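Card1 endonuclease domain-containing protein (Vibrio cholerae, PDB 1XMX) is of unknown function but carries a Card1-like endonuclease domain of the PDDEXK clan and may bind nucleic acid. Local coordinates at residues G187-N192 against K310-R315; W253-V258 against R275-Q280; D320-L325 against I352-D357; S327-L332 against L358-I363; M340-R345 against D366-L371. All coordinates share one frame; numbering follows the deposited sequence.

Contact 1 (G187-N192 against K310-R315); sequences GLATLN and KTKGMR
Ala189 in helix 181-201 and Lys312 in the loop after strand 303-310 have the closest backbones here, with their CA atoms 7.9 Å apart. The side chain of Lys312 spans this gap. It leaves its backbone across the line to the helix, but bends at chi2 (-27°) and chi4 (101°) carry its end to the helix surface. There Lys312 NZ lies 4.0 Å from Ala189 CB. The CE methylene passes the carboxamide of Asn192, one turn further on, and the two side chains meet at a slant. A water bridges Ala189 and Lys312. It donates to Ala189 O at 3.2 Å and accepts a weak bond from Lys312 NZ at 3.4 Å. Deeper in, Leu188 and Thr311 both pack on Trp253 of helix 243-266. The contact therefore joins helix 181-201 to the loop that leaves inner strand 303-310, at the protein surface. Its chemistry is thin: one methyl, one amide and a water that binds the lysine only weakly, which suggests a tip with some freedom to move.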
# COMPACT_ATOMS: atom_id res chain seq x y z
N GLY A 187 -27.61 5.26 14.93
CA GLY A 187 -28.08 6.18 13.95
C GLY A 187 -27.44 6.01 12.59
O GLY A 187 -28.10 6.26 11.57
N LEU A 188 -26.16 5.60 12.57
CA LEU A 188 -25.44 5.48 11.31
C LEU A 188 -25.82 4.20 10.57
O LEU A 188 -25.87 4.18 9.33
CB LEU A 188 -23.93 5.64 11.49
CG LEU A 188 -23.46 7.10 11.45
CD1 LEU A 188 -22.09 7.25 12.00
CD2 LEU A 188 -23.59 7.69 10.04
N ALA A 189 -26.08 3.14 11.33
CA ALA A 189 -26.77 1.98 10.83
C ALA A 189 -28.12 2.30 10.14
O ALA A 189 -28.41 1.74 9.05
CB ALA A 189 -27.01 0.99 11.98
N THR A 190 -28.95 3.15 10.74
CA THR A 190 -30.22 3.46 10.08
C THR A 190 -30.01 4.28 8.82
O THR A 190 -30.72 4.09 7.85
CB THR A 190 -31.15 4.24 10.99
OG1 THR A 190 -31.23 3.56 12.26
CG2 THR A 190 -32.58 4.35 10.35
N LEU A 191 -29.06 5.22 8.87
CA LEU A 191 -28.68 6.04 7.72
C LEU A 191 -28.10 5.17 6.59
O LEU A 191 -28.44 5.36 5.40
CB LEU A 191 -27.62 7.08 8.12
CG LEU A 191 -27.40 8.13 7.02
CD1 LEU A 191 -28.69 8.74 6.46
CD2 LEU A 191 -26.43 9.22 7.45
N ASN A 192 -27.25 4.22 6.97
CA ASN A 192 -26.78 3.21 6.02
C ASN A 192 -27.92 2.46 5.34
O ASN A 192 -27.90 2.30 4.13
CB ASN A 192 -25.84 2.23 6.67
CG ASN A 192 -25.55 1.05 5.77
OD1 ASN A 192 -24.76 1.16 4.81
ND2 ASN A 192 -26.18 -0.08 6.05
N LYS A 310 -13.87 -0.45 8.12
CA LYS A 310 -15.19 -1.02 8.36
C LYS A 310 -16.07 -0.05 9.16
O LYS A 310 -15.63 0.58 10.14
CB LYS A 310 -15.11 -2.37 9.06
CG LYS A 310 -14.60 -3.51 8.16
CD LYS A 310 -14.57 -4.84 8.90
CE LYS A 310 -15.94 -5.47 9.07
NZ LYS A 310 -16.76 -5.20 7.82
N THR A 311 -17.31 0.11 8.67
CA THR A 311 -18.37 0.81 9.41
C THR A 311 -19.42 -0.17 10.04
O THR A 311 -20.20 0.25 10.87
CB THR A 311 -19.11 1.79 8.50
OG1 THR A 311 -19.58 1.06 7.37
CG2 THR A 311 -18.21 2.94 8.02
N LYS A 312 -19.38 -1.45 9.69
CA LYS A 312 -20.24 -2.46 10.32
C LYS A 312 -19.40 -3.40 11.19
O LYS A 312 -18.16 -3.43 11.09
CB LYS A 312 -20.98 -3.31 9.27
CG LYS A 312 -22.26 -2.69 8.65
CD LYS A 312 -22.94 -1.68 9.65
CE LYS A 312 -24.47 -1.44 9.46
NZ LYS A 312 -25.25 -2.23 10.48
N GLY A 313 -20.06 -4.20 12.02
CA GLY A 313 -19.37 -5.10 12.94
C GLY A 313 -18.89 -6.40 12.32
O GLY A 313 -19.38 -6.83 11.27
N MET A 314 -17.90 -7.02 12.95
CA MET A 314 -17.41 -8.34 12.50
C MET A 314 -18.27 -9.49 13.01
O MET A 314 -18.51 -9.62 14.21
CB MET A 314 -15.96 -8.58 12.95
CG MET A 314 -14.93 -8.54 11.85
SD MET A 314 -13.33 -7.91 12.43
CE MET A 314 -13.67 -6.19 12.09
N ARG A 315 -18.69 -10.32 12.07
CA ARG A 315 -19.35 -11.59 12.37
C ARG A 315 -18.44 -12.49 13.20
O ARG A 315 -18.79 -12.87 14.32
CB ARG A 315 -19.71 -12.31 11.07
CG ARG A 315 -20.38 -11.41 10.01
CD ARG A 315 -20.70 -12.24 8.76
NE ARG A 315 -19.72 -13.32 8.63
CZ ARG A 315 -19.78 -14.30 7.72
NH1 ARG A 315 -20.77 -14.35 6.83
NH2 ARG A 315 -18.82 -15.22 7.71
O HOH W 1 -27.64 -1.28 8.22

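Contact 2 (W253-V258 against R275-Q280); sequences WLETLV and RSLNVQ
Glu255 and Asn278 meet where helix 243-266 lies against the central sheet of the PDDEXK-type nuclease fold. The Glu255 carboxylate faces the Asn278 carboxamide. The two side chains cross at about a right angle, and their flat ends are turned 67° apart. CG of Glu255 sits between the backbone N and the carbonyl carbon (chi1 55°), and the chain beyond is extended, so the acid group reaches well clear of the helix. Nearer the helix, Leu277 supplies the apolar part. Its CD1 lies 4.1 Å from Glu255 CB and equally far from Glu255 CG, so this one methyl lies against the base of the acid's chain.

In the next shell, Asn278 and Val279 both face Leu294 in a G1 beta bulge. The chain turns a corner at Leu277 and Asn278, and Asn278 takes left-handed backbone angles (phi 56°). Backbone bonds to Asp295 and Leu294 fix this corner to strand 288-300. Glu252 and Asp295 lie close to the Glu255 carboxylate. Such an acidic cluster is consistent with the metal-binding centre of PDDEXK nucleases, though that role is only inferred here. A formic acid molecule, probably from the crystallisation liquor, lies by Thr256. The hydroxyl of Thr256 bonds back to Glu252 O. Leu277 CD1 ends 3.5 Å from Glu255 O.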
# COMPACT_ATOMS: atom_id res chain seq x y z
N TRP A 253 -18.02 7.53 4.25
CA TRP A 253 -17.51 8.64 5.04
C TRP A 253 -16.18 8.32 5.79
O TRP A 253 -15.33 9.20 5.98
CB TRP A 253 -18.57 9.13 6.05
CG TRP A 253 -18.86 8.19 7.15
CD1 TRP A 253 -19.82 7.24 7.15
CD2 TRP A 253 -18.19 8.09 8.43
NE1 TRP A 253 -19.80 6.56 8.34
CE2 TRP A 253 -18.81 7.05 9.13
CE3 TRP A 253 -17.14 8.80 9.04
CZ2 TRP A 253 -18.44 6.70 10.42
CZ3 TRP A 253 -16.75 8.43 10.32
CH2 TRP A 253 -17.40 7.40 10.99
N LEU A 254 -16.02 7.08 6.25
CA LEU A 254 -14.92 6.74 7.14
C LEU A 254 -13.64 6.57 6.34
O LEU A 254 -12.56 6.95 6.78
CB LEU A 254 -15.23 5.45 7.89
CG LEU A 254 -14.08 4.99 8.78
CD1 LEU A 254 -13.69 6.00 9.90
CD2 LEU A 254 -14.46 3.65 9.39
N GLU A 255 -13.74 6.02 5.15
CA GLU A 255 -12.54 5.85 4.29
C GLU A 255 -12.15 7.22 3.69
O GLU A 255 -10.99 7.48 3.45
CB GLU A 255 -12.78 4.81 3.19
CG GLU A 255 -14.03 5.11 2.31
CD GLU A 255 -14.35 3.99 1.34
OE1 GLU A 255 -13.89 2.84 1.52
OE2 GLU A 255 -15.09 4.22 0.39
N THR A 256 -13.14 8.03 3.36
CA THR A 256 -12.90 9.39 2.92
C THR A 256 -12.17 10.23 3.96
O THR A 256 -11.25 10.97 3.61
CB THR A 256 -14.25 10.08 2.62
OG1 THR A 256 -14.92 9.36 1.58
CG2 THR A 256 -14.02 11.50 2.11
N LEU A 257 -12.61 10.15 5.23
CA LEU A 257 -11.96 10.77 6.39
C LEU A 257 -10.51 10.24 6.57
O LEU A 257 -9.56 11.01 6.77
CB LEU A 257 -12.77 10.50 7.66
CG LEU A 257 -12.07 10.92 8.97
CD1 LEU A 257 -11.95 12.44 9.13
CD2 LEU A 257 -12.78 10.26 10.14
N VAL A 258 -10.34 8.92 6.49
CA VAL A 258 -9.02 8.37 6.64
C VAL A 258 -8.11 8.84 5.49
O VAL A 258 -6.97 9.22 5.72
CB VAL A 258 -9.00 6.84 6.68
CG1 VAL A 258 -7.50 6.35 6.62
CG2 VAL A 258 -9.77 6.33 7.93
N ARG A 275 -0.52 7.91 -1.95
CA ARG A 275 -1.76 7.58 -1.24
C ARG A 275 -2.86 7.54 -2.22
O ARG A 275 -2.84 8.30 -3.19
CB ARG A 275 -2.13 8.61 -0.17
CG ARG A 275 -2.14 9.99 -0.72
CD ARG A 275 -2.65 11.08 0.29
NE ARG A 275 -2.34 12.35 -0.36
CZ ARG A 275 -3.16 12.97 -1.20
NH1 ARG A 275 -4.39 12.51 -1.38
NH2 ARG A 275 -2.77 14.08 -1.81
N SER A 276 -3.88 6.72 -1.93
CA SER A 276 -5.00 6.58 -2.83
C SER A 276 -6.24 6.13 -2.10
O SER A 276 -6.13 5.52 -1.05
CB SER A 276 -4.65 5.58 -3.91
OG SER A 276 -5.24 6.02 -5.12
N LEU A 277 -7.41 6.39 -2.68
CA LEU A 277 -8.71 6.06 -2.14
C LEU A 277 -9.37 5.02 -3.02
O LEU A 277 -9.49 5.20 -4.21
CB LEU A 277 -9.60 7.34 -2.08
CG LEU A 277 -11.00 7.27 -1.43
CD1 LEU A 277 -10.95 6.67 0.02
CD2 LEU A 277 -11.69 8.66 -1.41
N ASN A 278 -9.76 3.91 -2.42
CA ASN A 278 -10.53 2.87 -3.10
C ASN A 278 -9.87 2.33 -4.37
O ASN A 278 -10.49 2.31 -5.44
CB ASN A 278 -11.97 3.33 -3.38
CG ASN A 278 -12.84 3.29 -2.12
OD1 ASN A 278 -12.88 2.27 -1.43
ND2 ASN A 278 -13.53 4.40 -1.82
N VAL A 279 -8.62 1.90 -4.24
CA VAL A 279 -7.90 1.33 -5.35
C VAL A 279 -8.57 -0.00 -5.73
O VAL A 279 -8.78 -0.86 -4.86
CB VAL A 279 -6.43 1.09 -4.95
CG1 VAL A 279 -5.64 0.68 -6.17
CG2 VAL A 279 -5.84 2.37 -4.33
N GLN A 280 -8.97 -0.15 -7.00
CA GLN A 280 -9.38 -1.46 -7.53
C GLN A 280 -8.15 -2.28 -7.98
O GLN A 280 -7.36 -1.79 -8.73
CB GLN A 280 -10.34 -1.29 -8.71
CG GLN A 280 -11.47 -0.29 -8.44
CD GLN A 280 -12.36 -0.77 -7.29
OE1 GLN A 280 -12.60 -0.05 -6.31
NE2 GLN A 280 -12.83 -1.99 -7.41

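Contact 3 (D320-L325 against I352-D357); sequences DTLYKL and ITRAED
Leu322 and Ala355 join two neighbouring helices of consecutive beta-alpha-beta units. Helix 321-333 follows strand 303-310, helix 349-358 follows strand 338-343, and both pack on one face of the sheet. The short segments run nearly parallel, at 14°, with axes 10.2 Å apart.

The apolar contact is made by one methyl. Leu322 CD1 lies 4.2 Å from Ala355 CB and 4.0 Å from Arg354 CG. Leu322 also packs on Leu341 of the sheet.

The second contact is aromatic. Bends at chi2 and chi3 of Arg354 lay its guanidinium against the Tyr323 ring, the planes 31° apart. Tyr323 CE2 sits over the centre of the guanidinium, 3.5 Å above its plane. The phenol oxygen makes no hydrogen bond to the arginine; Tyr323 OH lies 3.4 Å from Arg354 CD. A formic acid molecule lies close to this side chain.

The polar link runs through water. A single molecule accepts from Leu322 N at 3.0 Å and from Arg354 NH2 at 3.1 Å.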
# COMPACT_ATOMS: atom_id res chain seq x y z
N ASP A 320 -13.87 -13.47 8.10
CA ASP A 320 -12.70 -13.57 7.25
C ASP A 320 -11.91 -12.26 7.14
O ASP A 320 -10.85 -12.25 6.51
CB ASP A 320 -13.08 -14.12 5.85
CG ASP A 320 -13.66 -13.04 4.91
OD1 ASP A 320 -14.09 -11.98 5.41
OD2 ASP A 320 -13.70 -13.25 3.67
N THR A 321 -12.42 -11.18 7.74
CA THR A 321 -11.87 -9.80 7.55
C THR A 321 -10.32 -9.69 7.75
O THR A 321 -9.62 -9.14 6.92
CB THR A 321 -12.61 -8.75 8.46
OG1 THR A 321 -13.96 -8.55 7.95
CG2 THR A 321 -11.89 -7.45 8.44
N LEU A 322 -9.86 -10.22 8.87
CA LEU A 322 -8.50 -10.12 9.32
C LEU A 322 -7.55 -11.11 8.61
O LEU A 322 -6.42 -10.75 8.32
CB LEU A 322 -8.45 -10.34 10.83
CG LEU A 322 -9.14 -9.23 11.64
CD1 LEU A 322 -8.93 -9.60 13.07
CD2 LEU A 322 -8.50 -7.85 11.39
N TYR A 323 -7.99 -12.35 8.38
CA TYR A 323 -7.23 -13.32 7.56
C TYR A 323 -7.06 -12.85 6.14
O TYR A 323 -5.98 -13.01 5.53
CB TYR A 323 -7.95 -14.65 7.49
CG TYR A 323 -7.95 -15.33 8.76
CD1 TYR A 323 -6.77 -15.65 9.40
CD2 TYR A 323 -9.15 -15.66 9.37
CE1 TYR A 323 -6.77 -16.30 10.63
CE2 TYR A 323 -9.16 -16.28 10.57
CZ TYR A 323 -7.97 -16.60 11.20
OH TYR A 323 -8.04 -17.27 12.41
N LYS A 324 -8.15 -12.30 5.60
CA LYS A 324 -8.12 -11.74 4.27
C LYS A 324 -7.23 -10.51 4.17
O LYS A 324 -6.49 -10.36 3.21
CB LYS A 324 -9.51 -11.39 3.79
CG LYS A 324 -9.53 -10.87 2.40
CD LYS A 324 -10.88 -10.21 2.15
CE LYS A 324 -11.28 -10.15 0.71
NZ LYS A 324 -10.68 -8.98 -0.02
N LEU A 325 -7.33 -9.60 5.15
CA LEU A 325 -6.46 -8.39 5.13
C LEU A 325 -4.98 -8.78 5.15
O LEU A 325 -4.23 -8.31 4.32
CB LEU A 325 -6.78 -7.44 6.30
CG LEU A 325 -6.03 -6.09 6.40
CD1 LEU A 325 -6.11 -5.26 5.11
CD2 LEU A 325 -6.56 -5.27 7.62
N ILE A 352 -9.25 -8.66 18.40
CA ILE A 352 -8.09 -7.94 18.87
C ILE A 352 -6.87 -8.87 18.99
O ILE A 352 -5.81 -8.61 18.41
CB ILE A 352 -8.38 -7.27 20.20
CG1 ILE A 352 -9.51 -6.25 19.97
CG2 ILE A 352 -7.15 -6.56 20.69
CD1 ILE A 352 -9.90 -5.46 21.22
N THR A 353 -7.04 -9.94 19.73
CA THR A 353 -6.02 -10.96 19.87
C THR A 353 -5.64 -11.51 18.49
O THR A 353 -4.50 -11.76 18.22
CB THR A 353 -6.52 -12.03 20.81
OG1 THR A 353 -6.71 -11.44 22.12
CG2 THR A 353 -5.50 -13.22 20.86
N ARG A 354 -6.59 -11.66 17.60
CA ARG A 354 -6.28 -12.18 16.31
C ARG A 354 -5.46 -11.21 15.44
O ARG A 354 -4.54 -11.65 14.72
CB ARG A 354 -7.53 -12.52 15.59
CG ARG A 354 -7.31 -13.07 14.25
CD ARG A 354 -8.17 -14.33 14.11
NE ARG A 354 -9.40 -14.05 13.41
CZ ARG A 354 -10.50 -14.78 13.52
NH1 ARG A 354 -10.49 -15.84 14.30
NH2 ARG A 354 -11.59 -14.43 12.85
N ALA A 355 -5.83 -9.92 15.45
CA ALA A 355 -5.08 -8.87 14.78
C ALA A 355 -3.62 -8.83 15.29
O ALA A 355 -2.67 -8.70 14.51
CB ALA A 355 -5.81 -7.50 14.92
N GLU A 356 -3.43 -8.94 16.60
CA GLU A 356 -2.11 -9.01 17.19
C GLU A 356 -1.29 -10.23 16.71
O GLU A 356 -0.15 -10.10 16.25
CB GLU A 356 -2.20 -8.97 18.71
CG GLU A 356 -0.83 -8.84 19.37
CD GLU A 356 -0.80 -9.17 20.87
OE1 GLU A 356 -1.88 -9.40 21.48
OE2 GLU A 356 0.32 -9.20 21.45
N ASP A 357 -1.90 -11.41 16.77
CA ASP A 357 -1.33 -12.67 16.24
C ASP A 357 -0.86 -12.52 14.78
O ASP A 357 0.23 -12.97 14.43
CB ASP A 357 -2.40 -13.78 16.31
CG ASP A 357 -1.81 -15.17 16.13
OD1 ASP A 357 -0.65 -15.36 16.60
OD2 ASP A 357 -2.48 -16.06 15.53
O HOH W 2 -10.78 -12.64 10.44

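Contact 4 (S327-L332 against L358-I363); sequences SLRDLL and LGLALI
Arg329 reaches Leu358 and Gly359 by leaving its helix with CG trans to the backbone N and then bending twice, at chi2 (-114°) and chi3 (-106°). The bends present one edge of the guanidinium to the chain leaving helix 349-358. Arg329 NH2 donates to Leu358 O at 2.6 Å. This bond is short but clearly bent at the hydrogen. It arrives in the plane of the carbonyl and is tilted from the guanidinium plane. The same nitrogen makes a weaker bond, Arg329 NH2 to Gly359 O at 3.3 Å. A water that donates to Gly359 O also accepts a weak bond from Arg329 NH2.

The other end of the group is held from its own helix. Arg329 NH1 forms a salt bridge with Asp330 OD1 at 3.0 Å, on the syn side of the carboxylate, 29° out of the carboxylate plane and close to the guanidinium plane. Held at both NH1 and NH2, the guanidinium has its rotation largely fixed. Leu360 adds a methyl, with CD2 4.2 Å from Arg329 NH2.

Leu358 O and Gly359 O belong to the end of a helix, where the positive phi of Gly359 and two bonds back into the last turn make a Schellman motif. The arginine thus braces the helix-to-strand turn of a beta-alpha-beta crossover, just before edge strand 361-363.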
# COMPACT_ATOMS: atom_id res chain seq x y z
N SER A 327 -3.66 -11.48 4.19
CA SER A 327 -3.35 -12.16 2.98
C SER A 327 -3.13 -11.17 1.81
O SER A 327 -2.29 -11.39 0.93
CB SER A 327 -4.47 -13.11 2.69
OG SER A 327 -4.54 -13.33 1.32
N LEU A 328 -3.92 -10.12 1.75
CA LEU A 328 -3.70 -9.08 0.76
C LEU A 328 -2.33 -8.37 0.95
O LEU A 328 -1.55 -8.19 0.02
CB LEU A 328 -4.78 -8.05 0.91
CG LEU A 328 -6.08 -8.49 0.29
CD1 LEU A 328 -7.01 -7.33 0.57
CD2 LEU A 328 -5.85 -8.64 -1.18
N ARG A 329 -2.04 -8.03 2.19
CA ARG A 329 -0.82 -7.38 2.57
C ARG A 329 0.41 -8.15 1.99
O ARG A 329 1.17 -7.63 1.14
CB ARG A 329 -0.88 -7.34 4.09
CG ARG A 329 0.30 -6.72 4.81
CD ARG A 329 0.93 -7.83 5.55
NE ARG A 329 0.67 -7.76 6.96
CZ ARG A 329 0.86 -8.79 7.76
NH1 ARG A 329 1.24 -9.95 7.23
NH2 ARG A 329 0.63 -8.69 9.06
N ASP A 330 0.54 -9.42 2.37
CA ASP A 330 1.58 -10.32 1.87
C ASP A 330 1.68 -10.35 0.36
O ASP A 330 2.74 -10.08 -0.22
CB ASP A 330 1.33 -11.73 2.42
CG ASP A 330 1.41 -11.79 3.97
OD1 ASP A 330 2.17 -10.93 4.57
OD2 ASP A 330 0.71 -12.66 4.59
N LEU A 331 0.56 -10.65 -0.29
CA LEU A 331 0.50 -10.89 -1.70
C LEU A 331 0.67 -9.62 -2.53
O LEU A 331 1.05 -9.69 -3.70
CB LEU A 331 -0.87 -11.53 -2.04
CG LEU A 331 -0.87 -13.08 -2.21
CD1 LEU A 331 -1.85 -13.77 -1.33
CD2 LEU A 331 -1.13 -13.50 -3.66
N LEU A 332 0.37 -8.44 -1.96
CA LEU A 332 0.45 -7.20 -2.75
C LEU A 332 1.69 -6.33 -2.47
O LEU A 332 2.04 -5.40 -3.23
CB LEU A 332 -0.86 -6.37 -2.59
CG LEU A 332 -2.22 -7.02 -3.02
CD1 LEU A 332 -3.36 -6.11 -2.75
CD2 LEU A 332 -2.33 -7.40 -4.48
N LEU A 358 -1.71 -11.94 13.94
CA LEU A 358 -1.40 -11.66 12.54
C LEU A 358 -0.52 -10.40 12.26
O LEU A 358 -0.18 -10.14 11.12
CB LEU A 358 -2.71 -11.50 11.76
CG LEU A 358 -3.42 -12.73 11.15
CD1 LEU A 358 -2.84 -14.07 11.58
CD2 LEU A 358 -4.98 -12.72 11.23
N GLY A 359 -0.21 -9.58 13.26
CA GLY A 359 0.58 -8.36 13.02
C GLY A 359 -0.19 -7.25 12.29
O GLY A 359 0.40 -6.48 11.53
N LEU A 360 -1.51 -7.15 12.53
CA LEU A 360 -2.36 -6.13 11.85
C LEU A 360 -2.59 -5.05 12.88
O LEU A 360 -2.83 -5.34 14.06
CB LEU A 360 -3.74 -6.72 11.37
CG LEU A 360 -3.61 -7.75 10.24
CD1 LEU A 360 -4.94 -8.58 9.99
CD2 LEU A 360 -3.22 -7.05 8.98
N ALA A 361 -2.50 -3.80 12.47
CA ALA A 361 -2.76 -2.71 13.41
C ALA A 361 -4.28 -2.49 13.48
O ALA A 361 -5.01 -2.80 12.52
CB ALA A 361 -2.02 -1.42 12.91
N LEU A 362 -4.77 -1.92 14.57
CA LEU A 362 -6.20 -1.62 14.69
C LEU A 362 -6.43 -0.18 15.15
O LEU A 362 -5.73 0.32 16.03
CB LEU A 362 -6.90 -2.56 15.72
CG LEU A 362 -7.05 -4.03 15.37
CD1 LEU A 362 -7.82 -4.74 16.44
CD2 LEU A 362 -7.71 -4.23 14.03
N ILE A 363 -7.46 0.45 14.59
CA ILE A 363 -8.03 1.64 15.23
C ILE A 363 -9.56 1.44 15.41
O ILE A 363 -10.32 1.38 14.43
CB ILE A 363 -7.73 2.94 14.47
CG1 ILE A 363 -6.21 3.23 14.43
CG2 ILE A 363 -8.42 4.13 15.14
CD1 ILE A 363 -5.88 4.51 13.55
O HOH W 3 0.80 -5.33 9.33

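Contact 5 (M340-R345 against D366-L371); sequences MLVSFR and DELKDL
Ser343 OG donates to Arg345 O at 2.8 Å. The bond lies in the carbonyl plane, on a lone pair, with a C=O...O angle of 135°. It ties the end of strand 338-343 to the loop that follows. Across the contact, the carbonyl of the same serine meets a methyl: Leu368 CD1 is 4.0 Å from Ser343 O.

Leu368 carries most of the contact from its side, with its two methyls splitting the work. CD2 takes the strand, 3.7 Å from Val342 CG1, where the side chains meet at a slant. CD1 takes the residue after the strand, 4.0 Å from Phe344 CA and 4.1 Å from Phe344 CD1. The CB of Phe344 points away from the loop, yet the two side chains cross at about a right angle, and ring atom CD1 still meets the leucine.

Strand 338-343 is part of the nuclease-family sheet, between parallel neighbours 303-310 and 361-363. Leu341 turns to the face covered by helix 321-333, and Val342 to the other, where Leu254 of helix 243-266 also packs on it. On that side Phe344 stacks edge-to-face with Trp253, and Leu368 touches Ala181 of helix 181-201.

The loop turns tightly into helix 371-380, with Asp370 N bonded to Glu367 O at 2.8 Å. Asp370 stands at the N-cap, but its side chain makes no capping bond.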
# COMPACT_ATOMS: atom_id res chain seq x y z
N MET A 340 -3.60 -2.14 8.32
CA MET A 340 -4.36 -1.67 9.44
C MET A 340 -5.88 -1.88 9.18
O MET A 340 -6.35 -1.74 8.04
CB MET A 340 -4.10 -0.18 9.52
CG MET A 340 -5.08 0.51 10.41
SD MET A 340 -4.72 2.23 10.74
CE MET A 340 -3.36 2.08 11.97
N LEU A 341 -6.64 -2.19 10.22
CA LEU A 341 -8.12 -2.12 10.09
C LEU A 341 -8.63 -0.96 10.92
O LEU A 341 -8.36 -0.89 12.11
CB LEU A 341 -8.77 -3.45 10.50
CG LEU A 341 -10.28 -3.52 10.67
CD1 LEU A 341 -10.98 -3.22 9.35
CD2 LEU A 341 -10.66 -4.94 11.19
N VAL A 342 -9.33 -0.02 10.27
CA VAL A 342 -10.01 1.05 11.02
C VAL A 342 -11.50 0.65 11.14
O VAL A 342 -12.15 0.41 10.13
CB VAL A 342 -9.83 2.43 10.35
CG1 VAL A 342 -10.67 3.50 11.10
CG2 VAL A 342 -8.28 2.80 10.26
N SER A 343 -12.00 0.56 12.37
CA SER A 343 -13.34 0.05 12.62
C SER A 343 -14.14 1.09 13.40
O SER A 343 -13.68 1.57 14.43
CB SER A 343 -13.29 -1.25 13.42
OG SER A 343 -14.60 -1.79 13.56
N PHE A 344 -15.31 1.45 12.87
CA PHE A 344 -16.22 2.36 13.50
C PHE A 344 -16.93 1.70 14.69
O PHE A 344 -17.25 2.38 15.69
CB PHE A 344 -17.22 2.83 12.45
CG PHE A 344 -18.33 3.74 12.98
CD1 PHE A 344 -18.04 5.04 13.39
CD2 PHE A 344 -19.62 3.30 13.03
CE1 PHE A 344 -19.06 5.88 13.87
CE2 PHE A 344 -20.63 4.13 13.50
CZ PHE A 344 -20.35 5.42 13.93
N ARG A 345 -17.12 0.38 14.61
CA ARG A 345 -17.78 -0.35 15.66
C ARG A 345 -16.79 -1.06 16.57
O ARG A 345 -15.71 -1.39 16.15
CB ARG A 345 -18.77 -1.36 15.05
CG ARG A 345 -19.91 -0.73 14.15
CD ARG A 345 -21.27 -0.61 14.89
NE ARG A 345 -21.33 0.51 15.86
CZ ARG A 345 -21.69 0.43 17.15
NH1 ARG A 345 -22.08 -0.72 17.68
NH2 ARG A 345 -21.68 1.52 17.93
N ASP A 366 -12.99 3.87 20.08
CA ASP A 366 -12.49 4.65 21.20
C ASP A 366 -11.36 5.59 20.73
O ASP A 366 -11.26 6.76 21.17
CB ASP A 366 -12.01 3.70 22.31
CG ASP A 366 -13.17 2.95 22.98
OD1 ASP A 366 -14.34 3.42 22.93
OD2 ASP A 366 -12.90 1.86 23.56
N GLU A 367 -10.57 5.10 19.79
CA GLU A 367 -9.41 5.83 19.32
C GLU A 367 -9.68 6.63 18.07
O GLU A 367 -8.80 7.35 17.59
CB GLU A 367 -8.31 4.84 19.08
CG GLU A 367 -8.26 3.95 20.29
CD GLU A 367 -7.68 2.63 19.95
OE1 GLU A 367 -6.43 2.62 19.95
OE2 GLU A 367 -8.48 1.66 19.68
N LEU A 368 -10.89 6.50 17.54
CA LEU A 368 -11.21 7.30 16.37
C LEU A 368 -11.16 8.80 16.58
O LEU A 368 -10.90 9.58 15.63
CB LEU A 368 -12.56 6.89 15.79
CG LEU A 368 -12.61 5.68 14.88
CD1 LEU A 368 -14.08 5.54 14.50
CD2 LEU A 368 -11.73 5.92 13.63
N LYS A 369 -11.38 9.23 17.81
CA LYS A 369 -11.23 10.66 18.13
C LYS A 369 -9.75 11.10 18.10
O LYS A 369 -9.45 12.28 18.05
CB LYS A 369 -11.92 11.04 19.45
CG LYS A 369 -11.54 10.20 20.63
CD LYS A 369 -12.82 9.48 21.22
CE LYS A 369 -13.72 10.43 22.04
NZ LYS A 369 -15.19 10.29 21.67
N ASP A 370 -8.82 10.14 18.09
CA ASP A 370 -7.42 10.46 17.84
C ASP A 370 -6.88 9.85 16.54
O ASP A 370 -5.78 9.35 16.49
CB ASP A 370 -6.64 10.01 19.03
CG ASP A 370 -7.05 10.76 20.26
OD1 ASP A 370 -6.86 11.99 20.30
OD2 ASP A 370 -7.60 10.14 21.18
N LEU A 371 -7.70 9.87 15.50
CA LEU A 371 -7.39 9.13 14.28
C LEU A 371 -6.05 9.64 13.77
O LEU A 371 -5.19 8.88 13.40
CB LEU A 371 -8.49 9.35 13.22
CG LEU A 371 -8.35 8.74 11.82
CD1 LEU A 371 -8.16 7.18 11.83
CD2 LEU A 371 -9.49 9.11 10.92

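In the fold
Contacts 3 and 4 are neighbours, with centres about 8 Å apart, and share helix 321-333. Contacts 4 and 5 meet through adjacent strands, where Ile363 O and Ser343 N are 2.8 Å apart, a probable hydrogen bond. Contact 5 lies across the sheet from contact 3 and reaches contact 2 where Leu371 packs on Leu257 and Val258. Contact 1 lies farthest from the centre of the chain, about 25 Å; its centre is about 14 Å from that of contact 5, which it touches through Leu188 and Phe344, and about 17 Å from that of contact 2. Lys310 of contact 1 probably belongs to the ExK signature of the clan. Its backbone probably bonds to Val342 and Phe344 of contact 5. Glu255 of contact 2 probably lies near the same presumed active centre.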